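Local coordinates for 4-alpha-glucanotransferase (Aquifex aeolicus, PDB 1TZ7), which is an amylomaltase, built around a barrel of eight parallel strands, with helical insertions and a small antiparallel sheet packed about it, at residues E126-A131 / V199-V204; P231-A236 / F245-D250; T336-L341 / F369-S374; R410-N415 / K422-Y427. All coordinates share one frame; numbering follows the deposited sequence.

Contact 1 of 4, residues E126-A131 / V199-V204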
loop_
_atom_site.group_PDB
_atom_site.type_symbol
_atom_site.label_atom_id
_atom_site.label_comp_id
_atom_site.label_asym_id
_atom_site.label_seq_id
_atom_site.Cartn_x
_atom_site.Cartn_y
_atom_site.Cartn_z
ATOM N N GLU A 126 -9.816 -17.499 -13.606
ATOM C CA GLU A 126 -10.446 -18.726 -14.088
ATOM C C GLU A 126 -10.892 -19.603 -12.918
ATOM O O GLU A 126 -11.969 -20.183 -12.950
ATOM C CB GLU A 126 -9.483 -19.509 -15.006
ATOM C CG GLU A 126 -9.990 -19.689 -16.436
ATOM C CD GLU A 126 -10.609 -18.419 -17.006
ATOM O OE1 GLU A 126 -11.746 -18.490 -17.522
ATOM O OE2 GLU A 126 -9.958 -17.352 -16.934
ATOM N N LEU A 127 -10.056 -19.687 -11.886
ATOM C CA LEU A 127 -10.402 -20.438 -10.679
ATOM C C LEU A 127 -11.622 -19.832 -9.987
ATOM O O LEU A 127 -12.451 -20.550 -9.447
ATOM C CB LEU A 127 -9.222 -20.468 -9.703
ATOM C CG LEU A 127 -8.015 -21.325 -10.104
ATOM C CD1 LEU A 127 -6.934 -21.224 -9.044
ATOM C CD2 LEU A 127 -8.414 -22.779 -10.326
ATOM N N LEU A 128 -11.716 -18.501 -10.012
ATOM C CA LEU A 128 -12.795 -17.787 -9.323
ATOM C C LEU A 128 -14.091 -17.821 -10.135
ATOM O O LEU A 128 -15.183 -17.790 -9.572
ATOM C CB LEU A 128 -12.384 -16.331 -9.049
ATOM C CG LEU A 128 -11.401 -16.126 -7.889
ATOM C CD1 LEU A 128 -10.737 -14.762 -7.976
ATOM C CD2 LEU A 128 -12.103 -16.295 -6.551
ATOM N N GLU A 129 -13.962 -17.878 -11.458
ATOM C CA GLU A 129 -15.120 -18.032 -12.338
ATOM C C GLU A 129 -15.738 -19.403 -12.135
ATOM O O GLU A 129 -16.958 -19.546 -12.110
ATOM C CB GLU A 129 -14.706 -17.857 -13.806
ATOM C CG GLU A 129 -14.469 -16.411 -14.220
ATOM C CD GLU A 129 -15.755 -15.657 -14.493
ATOM O OE1 GLU A 129 -16.837 -16.274 -14.434
ATOM O OE2 GLU A 129 -15.682 -14.442 -14.765
ATOM N N LYS A 130 -14.881 -20.409 -11.984
ATOM C CA LYS A 130 -15.320 -21.787 -11.791
ATOM C C LYS A 130 -15.935 -21.967 -10.403
ATOM O O LYS A 130 -16.910 -22.699 -10.237
ATOM C CB LYS A 130 -14.132 -22.744 -11.966
ATOM C CG LYS A 130 -14.522 -24.204 -12.112
ATOM C CD LYS A 130 -13.382 -25.028 -12.729
ATOM C CE LYS A 130 -13.339 -24.887 -14.256
ATOM N NZ LYS A 130 -13.350 -26.214 -14.946
ATOM N N ALA A 131 -15.359 -21.290 -9.413
ATOM C CA ALA A 131 -15.842 -21.375 -8.035
ATOM C C ALA A 131 -17.214 -20.723 -7.896
ATOM O O ALA A 131 -18.062 -21.199 -7.144
ATOM C CB ALA A 131 -14.844 -20.715 -7.084
ATOM N N VAL A 199 -18.999 -9.177 -6.540
ATOM C CA VAL A 199 -19.140 -9.114 -5.079
ATOM C C VAL A 199 -18.619 -10.410 -4.449
ATOM O O VAL A 199 -18.009 -10.384 -3.394
ATOM C CB VAL A 199 -20.632 -8.828 -4.602
ATOM C CG1 VAL A 199 -21.390 -8.001 -5.626
ATOM C CG2 VAL A 199 -21.362 -10.110 -4.291
ATOM N N PHE A 200 -18.853 -11.537 -5.128
ATOM C CA PHE A 200 -18.344 -12.840 -4.677
ATOM C C PHE A 200 -16.820 -12.838 -4.585
ATOM O O PHE A 200 -16.253 -13.371 -3.640
ATOM C CB PHE A 200 -18.807 -13.958 -5.628
ATOM C CG PHE A 200 -18.047 -15.254 -5.464
ATOM C CD1 PHE A 200 -18.347 -16.127 -4.427
ATOM C CD2 PHE A 200 -17.028 -15.597 -6.351
ATOM C CE1 PHE A 200 -17.647 -17.321 -4.275
ATOM C CE2 PHE A 200 -16.327 -16.788 -6.201
ATOM C CZ PHE A 200 -16.638 -17.648 -5.163
ATOM N N VAL A 201 -16.164 -12.234 -5.573
ATOM C CA VAL A 201 -14.703 -12.134 -5.572
ATOM C C VAL A 201 -14.221 -11.299 -4.375
ATOM O O VAL A 201 -13.263 -11.663 -3.699
ATOM C CB VAL A 201 -14.170 -11.506 -6.901
ATOM C CG1 VAL A 201 -12.697 -11.133 -6.775
ATOM C CG2 VAL A 201 -14.375 -12.467 -8.059
ATOM N N GLN A 202 -14.901 -10.186 -4.122
ATOM C CA GLN A 202 -14.578 -9.333 -2.982
ATOM C C GLN A 202 -14.881 -10.037 -1.659
ATOM O O GLN A 202 -14.136 -9.910 -0.698
ATOM C CB GLN A 202 -15.355 -8.021 -3.067
ATOM C CG GLN A 202 -14.883 -7.101 -4.175
ATOM C CD GLN A 202 -13.399 -6.848 -4.116
ATOM O OE1 GLN A 202 -12.899 -6.338 -3.125
ATOM N NE2 GLN A 202 -12.690 -7.214 -5.173
ATOM N N PHE A 203 -15.982 -10.775 -1.626
ATOM C CA PHE A 203 -16.343 -11.593 -0.466
ATOM C C PHE A 203 -15.198 -12.555 -0.111
ATOM O O PHE A 203 -14.744 -12.602 1.035
ATOM C CB PHE A 203 -17.624 -12.379 -0.768
ATOM C CG PHE A 203 -17.989 -13.394 0.289
ATOM C CD1 PHE A 203 -17.801 -14.756 0.061
ATOM C CD2 PHE A 203 -18.537 -12.994 1.499
ATOM C CE1 PHE A 203 -18.148 -15.696 1.030
ATOM C CE2 PHE A 203 -18.884 -13.938 2.472
ATOM C CZ PHE A 203 -18.686 -15.282 2.233
ATOM N N VAL A 204 -14.733 -13.306 -1.102
ATOM C CA VAL A 204 -13.666 -14.277 -0.891
ATOM C C VAL A 204 -12.412 -13.597 -0.353
ATOM O O VAL A 204 -11.759 -14.118 0.545
ATOM C CB VAL A 204 -13.312 -15.032 -2.200
ATOM C CG1 VAL A 204 -12.054 -15.887 -2.008
ATOM C CG2 VAL A 204 -14.483 -15.902 -2.647
#
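The ring of Phe200, on helix 192-218, reaches across to Leu128 and Ala131, one turn apart on helix 117-133. Ala131 CB lies at the edge of the ring, near its plane, 4.0 Å from Phe200 CZ, while the backbone oxygen of Leu128 comes within 3.7 Å of Phe200 CE2 from an oblique direction. Beside this, the two branches of Leu128 split the work: CD2 leans on Phe200 CE2 at 4.3 Å, and CD1 meets Val201 CG1 at the same distance. The phenyl group is sent outward by a chi1 of 165°, which sets CG anti to the backbone N, and one of its faces is backed by Val204 CG2, offset toward the rim and 3.7 Å above the plane. From outside the two segments, Phe132 and Phe135 also meet the Phe200 ring, and Leu141 of helix 138-147 touches it as well; Tyr88 lies against Val201. The helix segments cross steeply, at 107°, with their axes 10.7 Å apart at closest approach, so large side chains span the gap. With every touching residue buried and the side-chain contacts all apolar, this helix-helix junction probably owes its stability to hydrophobic burial and van der Waals contact.

Contact 2 of 4, residues P231-A236 / F245-D250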
loop_
_atom_site.group_PDB
_atom_site.type_symbol
_atom_site.label_atom_id
_atom_site.label_comp_id
_atom_site.label_asym_id
_atom_site.label_seq_id
_atom_site.Cartn_x
_atom_site.Cartn_y
_atom_site.Cartn_z
ATOM N N PRO A 231 -6.707 8.286 -6.049
ATOM C CA PRO A 231 -7.121 7.201 -6.939
ATOM C C PRO A 231 -6.612 7.452 -8.341
ATOM O O PRO A 231 -6.193 8.574 -8.640
ATOM C CB PRO A 231 -8.644 7.295 -6.909
ATOM C CG PRO A 231 -8.920 8.742 -6.706
ATOM C CD PRO A 231 -7.781 9.272 -5.847
ATOM N N SER A 232 -6.648 6.439 -9.193
ATOM C CA SER A 232 -6.423 6.650 -10.621
ATOM C C SER A 232 -7.667 7.286 -11.244
ATOM O O SER A 232 -8.772 7.148 -10.719
ATOM C CB SER A 232 -6.096 5.327 -11.318
ATOM O OG SER A 232 -7.191 4.433 -11.261
ATOM N N TYR A 233 -7.484 7.985 -12.355
ATOM C CA TYR A 233 -8.608 8.564 -13.079
ATOM C C TYR A 233 -9.566 7.467 -13.516
ATOM O O TYR A 233 -10.784 7.649 -13.497
ATOM C CB TYR A 233 -8.123 9.345 -14.300
ATOM C CG TYR A 233 -9.245 9.934 -15.117
ATOM C CD1 TYR A 233 -9.418 9.588 -16.452
ATOM C CD2 TYR A 233 -10.144 10.829 -14.551
ATOM C CE1 TYR A 233 -10.451 10.125 -17.202
ATOM C CE2 TYR A 233 -11.178 11.371 -15.292
ATOM C CZ TYR A 233 -11.329 11.015 -16.615
ATOM O OH TYR A 233 -12.351 11.549 -17.347
ATOM N N SER A 234 -9.002 6.325 -13.910
ATOM C CA SER A 234 -9.790 5.157 -14.294
ATOM C C SER A 234 -10.120 4.307 -13.069
ATOM O O SER A 234 -9.564 3.213 -12.883
ATOM C CB SER A 234 -9.019 4.316 -15.310
ATOM O OG SER A 234 -8.722 5.070 -16.473
ATOM N N SER A 235 -11.019 4.814 -12.235
ATOM C CA SER A 235 -11.426 4.107 -11.023
ATOM C C SER A 235 -12.912 4.307 -10.737
ATOM O O SER A 235 -13.518 5.291 -11.173
ATOM C CB SER A 235 -10.588 4.573 -9.820
ATOM O OG SER A 235 -10.914 5.898 -9.442
ATOM N N ALA A 236 -13.493 3.362 -10.009
ATOM C CA ALA A 236 -14.858 3.492 -9.523
ATOM C C ALA A 236 -15.011 4.724 -8.624
ATOM O O ALA A 236 -16.086 5.275 -8.509
ATOM C CB ALA A 236 -15.263 2.242 -8.768
ATOM N N PHE A 245 -13.285 15.786 -7.381
ATOM C CA PHE A 245 -12.063 15.986 -8.165
ATOM C C PHE A 245 -12.212 17.184 -9.095
ATOM O O PHE A 245 -13.328 17.633 -9.367
ATOM C CB PHE A 245 -11.749 14.730 -8.978
ATOM C CG PHE A 245 -11.638 13.500 -8.151
ATOM C CD1 PHE A 245 -12.771 12.781 -7.798
ATOM C CD2 PHE A 245 -10.400 13.059 -7.699
ATOM C CE1 PHE A 245 -12.672 11.637 -7.016
ATOM C CE2 PHE A 245 -10.297 11.916 -6.918
ATOM C CZ PHE A 245 -11.435 11.206 -6.577
ATOM N N LYS A 246 -11.085 17.703 -9.580
ATOM C CA LYS A 246 -11.101 18.873 -10.454
ATOM C C LYS A 246 -11.281 18.443 -11.898
ATOM O O LYS A 246 -10.313 18.234 -12.619
ATOM C CB LYS A 246 -9.817 19.692 -10.287
ATOM C CG LYS A 246 -9.737 20.438 -8.950
ATOM C CD LYS A 246 -8.679 21.533 -8.969
ATOM C CE LYS A 246 -8.747 22.386 -7.708
ATOM N NZ LYS A 246 -7.564 23.270 -7.563
ATOM N N LEU A 247 -12.541 18.303 -12.306
ATOM C CA LEU A 247 -12.883 17.919 -13.668
ATOM C C LEU A 247 -13.679 19.032 -14.340
ATOM O O LEU A 247 -14.256 19.886 -13.669
ATOM C CB LEU A 247 -13.709 16.627 -13.667
ATOM C CG LEU A 247 -13.247 15.510 -12.722
ATOM C CD1 LEU A 247 -14.211 14.325 -12.785
ATOM C CD2 LEU A 247 -11.826 15.065 -13.051
ATOM N N ASP A 248 -13.708 19.015 -15.669
ATOM C CA ASP A 248 -14.474 19.992 -16.434
ATOM C C ASP A 248 -15.900 19.472 -16.693
ATOM O O ASP A 248 -16.344 18.518 -16.056
ATOM C CB ASP A 248 -13.759 20.314 -17.763
ATOM C CG ASP A 248 -13.631 19.101 -18.672
ATOM O OD1 ASP A 248 -12.798 19.143 -19.603
ATOM O OD2 ASP A 248 -14.314 18.069 -18.533
ATOM N N GLY A 249 -16.606 20.108 -17.627
ATOM C CA GLY A 249 -17.986 19.754 -17.924
ATOM C C GLY A 249 -18.158 18.319 -18.416
ATOM O O GLY A 249 -19.192 17.695 -18.169
ATOM N N ASP A 250 -17.145 17.800 -19.115
ATOM C CA ASP A 250 -17.202 16.440 -19.675
ATOM C C ASP A 250 -16.604 15.385 -18.714
ATOM O O ASP A 250 -16.445 14.221 -19.085
ATOM C CB ASP A 250 -16.465 16.389 -21.021
ATOM C CG ASP A 250 -16.999 17.407 -22.019
ATOM O OD1 ASP A 250 -18.214 17.376 -22.314
ATOM O OD2 ASP A 250 -16.278 18.274 -22.557
#
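Ser235 OG donates a hydrogen bond to Ser232 O at 2.8 Å, in the carbonyl plane and with a C=O...donor angle of 159°; the same side chain caps a backbone N of helix 236-240, for which Ser235 is the N-cap. The bond spans a bend that includes an inverse gamma turn centred on Ser234; from this segment Pro231 and Tyr233 meet the loop 245-250. Pro231 and Phe245 approach from opposite directions, and the proline CG bears obliquely on the outer end of the phenyl ring, 3.5 Å from both CE2 and CZ of Phe245. Pro231 CD follows at 3.8 Å from Phe245 CE2. Further along, Leu247 CD2 comes to 4.4 Å from Tyr233 CE2, a looser touch, while the tyrosine hydroxyl is hydrogen-bonded to Leu251 O. Pro274 of strand 269-274 touches both Tyr233 and Phe245, tying the pair of loops to the antiparallel sheet. The two loops flank helix 236-240 after barrel strand 222-227, a connection of the kind that elaborates the strand ends of a beta/alpha barrel.

Contact 3 of 4, residues T336-L341 / F369-S374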
loop_
_atom_site.group_PDB
_atom_site.type_symbol
_atom_site.label_atom_id
_atom_site.label_comp_id
_atom_site.label_asym_id
_atom_site.label_seq_id
_atom_site.Cartn_x
_atom_site.Cartn_y
_atom_site.Cartn_z
ATOM N N THR A 336 -8.092 21.363 8.994
ATOM C CA THR A 336 -9.520 21.089 9.174
ATOM C C THR A 336 -9.830 19.604 9.008
ATOM O O THR A 336 -10.650 19.051 9.735
ATOM C CB THR A 336 -10.372 21.923 8.175
ATOM O OG1 THR A 336 -9.537 22.483 7.160
ATOM C CG2 THR A 336 -10.969 23.130 8.852
ATOM N N LEU A 337 -9.166 18.964 8.049
ATOM C CA LEU A 337 -9.398 17.551 7.764
ATOM C C LEU A 337 -8.999 16.680 8.940
ATOM O O LEU A 337 -9.734 15.787 9.337
ATOM C CB LEU A 337 -8.612 17.115 6.520
ATOM C CG LEU A 337 -8.489 15.599 6.309
ATOM C CD1 LEU A 337 -9.842 14.989 6.044
ATOM C CD2 LEU A 337 -7.529 15.285 5.174
ATOM N N PHE A 338 -7.824 16.929 9.488
ATOM C CA PHE A 338 -7.284 16.042 10.493
ATOM C C PHE A 338 -7.896 16.309 11.872
ATOM O O PHE A 338 -7.955 15.416 12.700
ATOM C CB PHE A 338 -5.762 16.125 10.531
ATOM C CG PHE A 338 -5.093 15.257 9.503
ATOM C CD1 PHE A 338 -4.547 15.809 8.357
ATOM C CD2 PHE A 338 -5.033 13.885 9.673
ATOM C CE1 PHE A 338 -3.943 15.003 7.409
ATOM C CE2 PHE A 338 -4.432 13.083 8.729
ATOM C CZ PHE A 338 -3.889 13.643 7.597
ATOM N N LYS A 339 -8.367 17.534 12.100
ATOM C CA LYS A 339 -9.138 17.842 13.312
ATOM C C LYS A 339 -10.392 16.969 13.372
ATOM O O LYS A 339 -10.735 16.427 14.425
ATOM C CB LYS A 339 -9.532 19.321 13.350
ATOM C CG LYS A 339 -10.232 19.748 14.664
ATOM C CD LYS A 339 -10.281 21.267 14.819
ATOM C CE LYS A 339 -10.646 21.687 16.255
ATOM N NZ LYS A 339 -11.313 20.602 17.017
ATOM N N LYS A 340 -11.066 16.831 12.235
ATOM C CA LYS A 340 -12.258 15.996 12.154
ATOM C C LYS A 340 -11.908 14.510 12.205
ATOM O O LYS A 340 -12.580 13.741 12.878
ATOM C CB LYS A 340 -13.048 16.301 10.882
ATOM C CG LYS A 340 -14.538 16.455 11.111
ATOM C CD LYS A 340 -15.337 15.691 10.092
ATOM C CE LYS A 340 -16.814 15.677 10.443
ATOM N NZ LYS A 340 -17.656 16.143 9.321
ATOM N N LEU A 341 -10.850 14.113 11.492
ATOM C CA LEU A 341 -10.438 12.700 11.457
ATOM C C LEU A 341 -10.014 12.207 12.846
ATOM O O LEU A 341 -10.317 11.082 13.225
ATOM C CB LEU A 341 -9.289 12.480 10.451
ATOM C CG LEU A 341 -9.665 12.469 8.957
ATOM C CD1 LEU A 341 -8.428 12.226 8.104
ATOM C CD2 LEU A 341 -10.734 11.419 8.658
ATOM N N PHE A 369 -0.941 17.204 15.181
ATOM C CA PHE A 369 -1.855 16.090 15.421
ATOM C C PHE A 369 -1.125 14.835 15.904
ATOM O O PHE A 369 -1.699 13.743 15.919
ATOM C CB PHE A 369 -2.649 15.795 14.163
ATOM C CG PHE A 369 -3.570 16.899 13.772
ATOM C CD1 PHE A 369 -3.261 17.741 12.712
ATOM C CD2 PHE A 369 -4.747 17.115 14.475
ATOM C CE1 PHE A 369 -4.111 18.768 12.359
ATOM C CE2 PHE A 369 -5.602 18.141 14.125
ATOM C CZ PHE A 369 -5.288 18.968 13.068
ATOM N N LYS A 370 0.140 15.007 16.311
ATOM C CA LYS A 370 0.919 13.935 16.962
ATOM C C LYS A 370 1.035 12.710 16.071
ATOM O O LYS A 370 1.136 11.595 16.548
ATOM C CB LYS A 370 0.290 13.544 18.314
ATOM C CG LYS A 370 0.107 14.708 19.286
ATOM C CD LYS A 370 1.448 15.277 19.745
ATOM C CE LYS A 370 1.443 15.602 21.240
ATOM N NZ LYS A 370 2.783 16.047 21.723
ATOM N N ILE A 371 1.026 12.929 14.770
ATOM C CA ILE A 371 1.179 11.847 13.823
ATOM C C ILE A 371 2.669 11.532 13.650
ATOM O O ILE A 371 3.453 12.418 13.317
ATOM C CB ILE A 371 0.549 12.240 12.478
ATOM C CG1 ILE A 371 -0.966 12.447 12.651
ATOM C CG2 ILE A 371 0.832 11.179 11.421
ATOM C CD1 ILE A 371 -1.654 13.077 11.437
ATOM N N PRO A 372 3.064 10.272 13.891
ATOM C CA PRO A 372 4.461 9.865 13.704
ATOM C C PRO A 372 4.911 10.063 12.271
ATOM O O PRO A 372 4.162 9.749 11.345
ATOM C CB PRO A 372 4.448 8.368 14.058
ATOM C CG PRO A 372 3.018 7.957 13.989
ATOM C CD PRO A 372 2.221 9.153 14.349
ATOM N N GLY A 373 6.120 10.582 12.096
ATOM C CA GLY A 373 6.721 10.698 10.783
ATOM C C GLY A 373 7.440 9.427 10.369
ATOM O O GLY A 373 7.399 8.414 11.072
ATOM N N SER A 374 8.095 9.485 9.220
ATOM C CA SER A 374 8.905 8.380 8.728
ATOM C C SER A 374 10.379 8.805 8.666
ATOM O O SER A 374 10.694 9.932 8.303
ATOM C CB SER A 374 8.422 7.950 7.329
ATOM O OG SER A 374 7.119 7.396 7.385
#
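Phe338 and Phe369 both hold CG anti to their own carbonyl carbon (chi1 -84° and -66°), and with these rotations the Phe369 ring slides under the CB of Phe338. The contact packs helix 334-344 of the beta/alpha barrel against the turn that links helix 360-368 to strand 373-376. Phe338 CB stands over the centre of the Phe369 ring in a CH-pi contact, 3.7 Å from the centroid and close to the ring normal. Toward its outer end the same ring nears the helix backbone, Lys339 N lying obliquely 3.5 Å from Phe369 CE2. The two phenyl rings themselves meet neither stacked nor edge-to-face: their planes make 39° and their centroids are 6.0 Å apart. Phe338 also meets Phe311 edge-to-face.

The end of helix 360-368 helps to place Phe369 and Ile371. Lys370, with positive phi, is the C-prime residue of a Schellman motif in which Ile371 N returns to Arg366 O and Lys370 N to Glu367 O, a turn that leaves Phe369 and Ile371 both facing helix 334-344. Ile371 also touches Phe350 and Ala352 of the neighbouring strand 350-352. Its side chain crosses that of Phe338 at about a right angle, and its CD1 makes an off-centre CH-pi contact, 4.3 Å from the centroid of the Phe338 ring.

Contact 4 of 4, residues R410-N415 / K422-Y427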
loop_
_atom_site.group_PDB
_atom_site.type_symbol
_atom_site.label_atom_id
_atom_site.label_comp_id
_atom_site.label_asym_id
_atom_site.label_seq_id
_atom_site.Cartn_x
_atom_site.Cartn_y
_atom_site.Cartn_z
ATOM N N ARG A 410 21.853 -3.404 0.985
ATOM C CA ARG A 410 23.065 -4.017 0.430
ATOM C C ARG A 410 23.350 -3.510 -0.986
ATOM O O ARG A 410 24.500 -3.317 -1.355
ATOM C CB ARG A 410 22.949 -5.543 0.429
ATOM C CG ARG A 410 24.249 -6.272 0.015
ATOM C CD ARG A 410 24.203 -7.787 0.219
ATOM N NE ARG A 410 25.513 -8.411 0.037
ATOM C CZ ARG A 410 25.758 -9.711 0.203
ATOM N NH1 ARG A 410 24.786 -10.536 0.557
ATOM N NH2 ARG A 410 26.982 -10.186 0.013
ATOM N N GLY A 411 22.291 -3.308 -1.772
ATOM C CA GLY A 411 22.424 -2.780 -3.125
ATOM C C GLY A 411 22.686 -1.281 -3.137
ATOM O O GLY A 411 23.405 -0.772 -3.989
ATOM N N TRP A 412 22.087 -0.582 -2.185
ATOM C CA TRP A 412 22.353 0.833 -1.970
ATOM C C TRP A 412 23.829 1.047 -1.625
ATOM O O TRP A 412 24.476 1.967 -2.143
ATOM C CB TRP A 412 21.449 1.359 -0.845
ATOM C CG TRP A 412 21.919 2.619 -0.188
ATOM C CD1 TRP A 412 21.739 3.899 -0.638
ATOM C CD2 TRP A 412 22.623 2.727 1.054
ATOM N NE1 TRP A 412 22.299 4.794 0.245
ATOM C CE2 TRP A 412 22.847 4.100 1.294
ATOM C CE3 TRP A 412 23.099 1.797 1.995
ATOM C CZ2 TRP A 412 23.525 4.565 2.428
ATOM C CZ3 TRP A 412 23.767 2.263 3.120
ATOM C CH2 TRP A 412 23.973 3.633 3.325
ATOM N N PHE A 413 24.362 0.187 -0.766
ATOM C CA PHE A 413 25.748 0.305 -0.344
ATOM C C PHE A 413 26.695 0.038 -1.496
ATOM O O PHE A 413 27.752 0.658 -1.592
ATOM C CB PHE A 413 26.052 -0.656 0.805
ATOM C CG PHE A 413 27.450 -0.545 1.321
ATOM C CD1 PHE A 413 27.793 0.454 2.224
ATOM C CD2 PHE A 413 28.436 -1.427 0.893
ATOM C CE1 PHE A 413 29.093 0.562 2.699
ATOM C CE2 PHE A 413 29.736 -1.321 1.367
ATOM C CZ PHE A 413 30.063 -0.327 2.268
ATOM N N GLU A 414 26.318 -0.891 -2.373
ATOM C CA GLU A 414 27.156 -1.247 -3.518
ATOM C C GLU A 414 27.455 -0.013 -4.368
ATOM O O GLU A 414 28.569 0.160 -4.843
ATOM C CB GLU A 414 26.472 -2.323 -4.373
ATOM C CG GLU A 414 27.280 -2.751 -5.600
ATOM C CD GLU A 414 26.602 -3.850 -6.396
ATOM O OE1 GLU A 414 27.311 -4.601 -7.097
ATOM O OE2 GLU A 414 25.361 -3.965 -6.320
ATOM N N ASN A 415 26.444 0.841 -4.549
ATOM C CA ASN A 415 26.557 2.008 -5.434
ATOM C C ASN A 415 26.776 3.312 -4.660
ATOM O O ASN A 415 26.704 4.395 -5.230
ATOM C CB ASN A 415 25.295 2.135 -6.297
ATOM C CG ASN A 415 25.104 0.959 -7.226
ATOM O OD1 ASN A 415 26.042 0.510 -7.870
ATOM N ND2 ASN A 415 23.880 0.455 -7.299
ATOM N N LYS A 422 32.303 7.168 3.691
ATOM C CA LYS A 422 33.172 7.679 4.750
ATOM C C LYS A 422 32.350 8.086 5.965
ATOM O O LYS A 422 32.704 7.772 7.097
ATOM C CB LYS A 422 33.972 8.876 4.248
ATOM C CG LYS A 422 35.064 9.335 5.201
ATOM C CD LYS A 422 36.062 10.270 4.507
ATOM C CE LYS A 422 36.717 11.227 5.501
ATOM N NZ LYS A 422 38.037 11.718 5.023
ATOM N N ARG A 423 31.248 8.783 5.714
ATOM C CA ARG A 423 30.353 9.224 6.770
ATOM C C ARG A 423 29.753 8.028 7.524
ATOM O O ARG A 423 29.591 8.068 8.744
ATOM C CB ARG A 423 29.231 10.060 6.168
ATOM C CG ARG A 423 29.585 11.538 5.899
ATOM C CD ARG A 423 28.402 12.336 5.772
ATOM N NE ARG A 423 28.130 13.204 4.630
ATOM C CZ ARG A 423 28.669 13.283 3.403
ATOM N NH1 ARG A 423 29.505 12.432 2.859
ATOM N NH2 ARG A 423 28.203 14.259 2.676
ATOM N N LEU A 424 29.422 6.974 6.784
ATOM C CA LEU A 424 28.835 5.768 7.366
ATOM C C LEU A 424 29.851 5.074 8.274
ATOM O O LEU A 424 29.542 4.729 9.421
ATOM C CB LEU A 424 28.378 4.814 6.252
ATOM C CG LEU A 424 27.866 3.433 6.663
ATOM C CD1 LEU A 424 26.735 3.552 7.641
ATOM C CD2 LEU A 424 27.423 2.652 5.435
ATOM N N PHE A 425 31.063 4.882 7.756
ATOM C CA PHE A 425 32.134 4.227 8.501
ATOM C C PHE A 425 32.482 5.009 9.767
ATOM O O PHE A 425 32.737 4.424 10.813
ATOM C CB PHE A 425 33.397 4.092 7.633
ATOM C CG PHE A 425 33.235 3.172 6.433
ATOM C CD1 PHE A 425 34.040 3.341 5.305
ATOM C CD2 PHE A 425 32.292 2.143 6.432
ATOM C CE1 PHE A 425 33.904 2.506 4.201
ATOM C CE2 PHE A 425 32.158 1.305 5.323
ATOM C CZ PHE A 425 32.966 1.490 4.211
ATOM N N GLU A 426 32.500 6.335 9.656
ATOM C CA GLU A 426 32.855 7.194 10.786
ATOM C C GLU A 426 31.755 7.168 11.858
ATOM O O GLU A 426 32.035 7.308 13.048
ATOM C CB GLU A 426 33.100 8.628 10.310
ATOM C CG GLU A 426 34.476 8.838 9.700
ATOM C CD GLU A 426 34.660 10.226 9.114
ATOM O OE1 GLU A 426 35.816 10.596 8.810
ATOM O OE2 GLU A 426 33.656 10.945 8.955
ATOM N N TYR A 427 30.513 6.983 11.430
ATOM C CA TYR A 427 29.398 6.890 12.369
ATOM C C TYR A 427 29.487 5.592 13.179
ATOM O O TYR A 427 29.194 5.579 14.377
ATOM C CB TYR A 427 28.061 6.962 11.637
ATOM C CG TYR A 427 26.908 7.368 12.539
ATOM C CD1 TYR A 427 26.001 6.427 13.005
ATOM C CD2 TYR A 427 26.740 8.693 12.930
ATOM C CE1 TYR A 427 24.943 6.792 13.838
ATOM C CE2 TYR A 427 25.690 9.072 13.759
ATOM C CZ TYR A 427 24.794 8.111 14.212
ATOM O OH TYR A 427 23.751 8.475 15.033
#
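Along 410-415, Trp412 is the first residue to touch 422-427. Its indole and the side chain of Leu424 come from opposite directions, and the outer ring of the indole meets the leucine obliquely, CH2 lying 4.2 Å from Leu424 CD2. In the five-membered ring of the indole, NE1 is hydrogen-bonded to Tyr382 OH, which should help to fix how the ring is turned.

Phe413 follows and has two partners. Its CG stands anti to the backbone N (chi1 -178°), carrying the ring out toward Leu424 and Phe425. Leu424 CD2 approaches the ring edge near its plane, 3.8 Å from Phe413 CE1, so this one methyl group is shared between the tryptophan and the phenylalanine. These residues join two consecutive short helices of the stretch between barrel strands 397-400 and 452-456, joined by the short link 415-417; their segments run at 121° to each other, with axes no closer than 13.3 Å. Helix 437-447 lies against both, Leu441 touching Trp412 and Leu424 while Val437 touches Phe413.

Phe425 CZ also comes in at the edge of the Phe413 ring, 3.9 Å from Phe413 CZ and in the plane of that ring, whereas seen from the Phe425 ring the approach is oblique. The two side chains cross at about a right angle. Arg421, from the start of helix 418-428, makes a cation-pi contact with Phe413 and donates from NH2 to the backbone oxygen of the same residue.

How the contacts relate
The four contacts follow one another along the chain, each closing before the next opens, and none touches another. Contact 1 joins two helices of the helical region between strands 60-62 and 222-227 and lies farthest from contact 4, with centres 48 Å apart. Contact 2 belongs to the loops between barrel strand 222-227 and strand 255-259 of the antiparallel sheet. Contact 3, centred 26 Å from contact 2, sits on the barrel itself, beside strands 350-352 and 373-376. Contact 4 involves helices after strand 397-400, its nearest atoms about 15 Å from those of contact 3. Packing is thus spread over separate places, contacts 1 and 4 lying on opposite sides of the chain's centre.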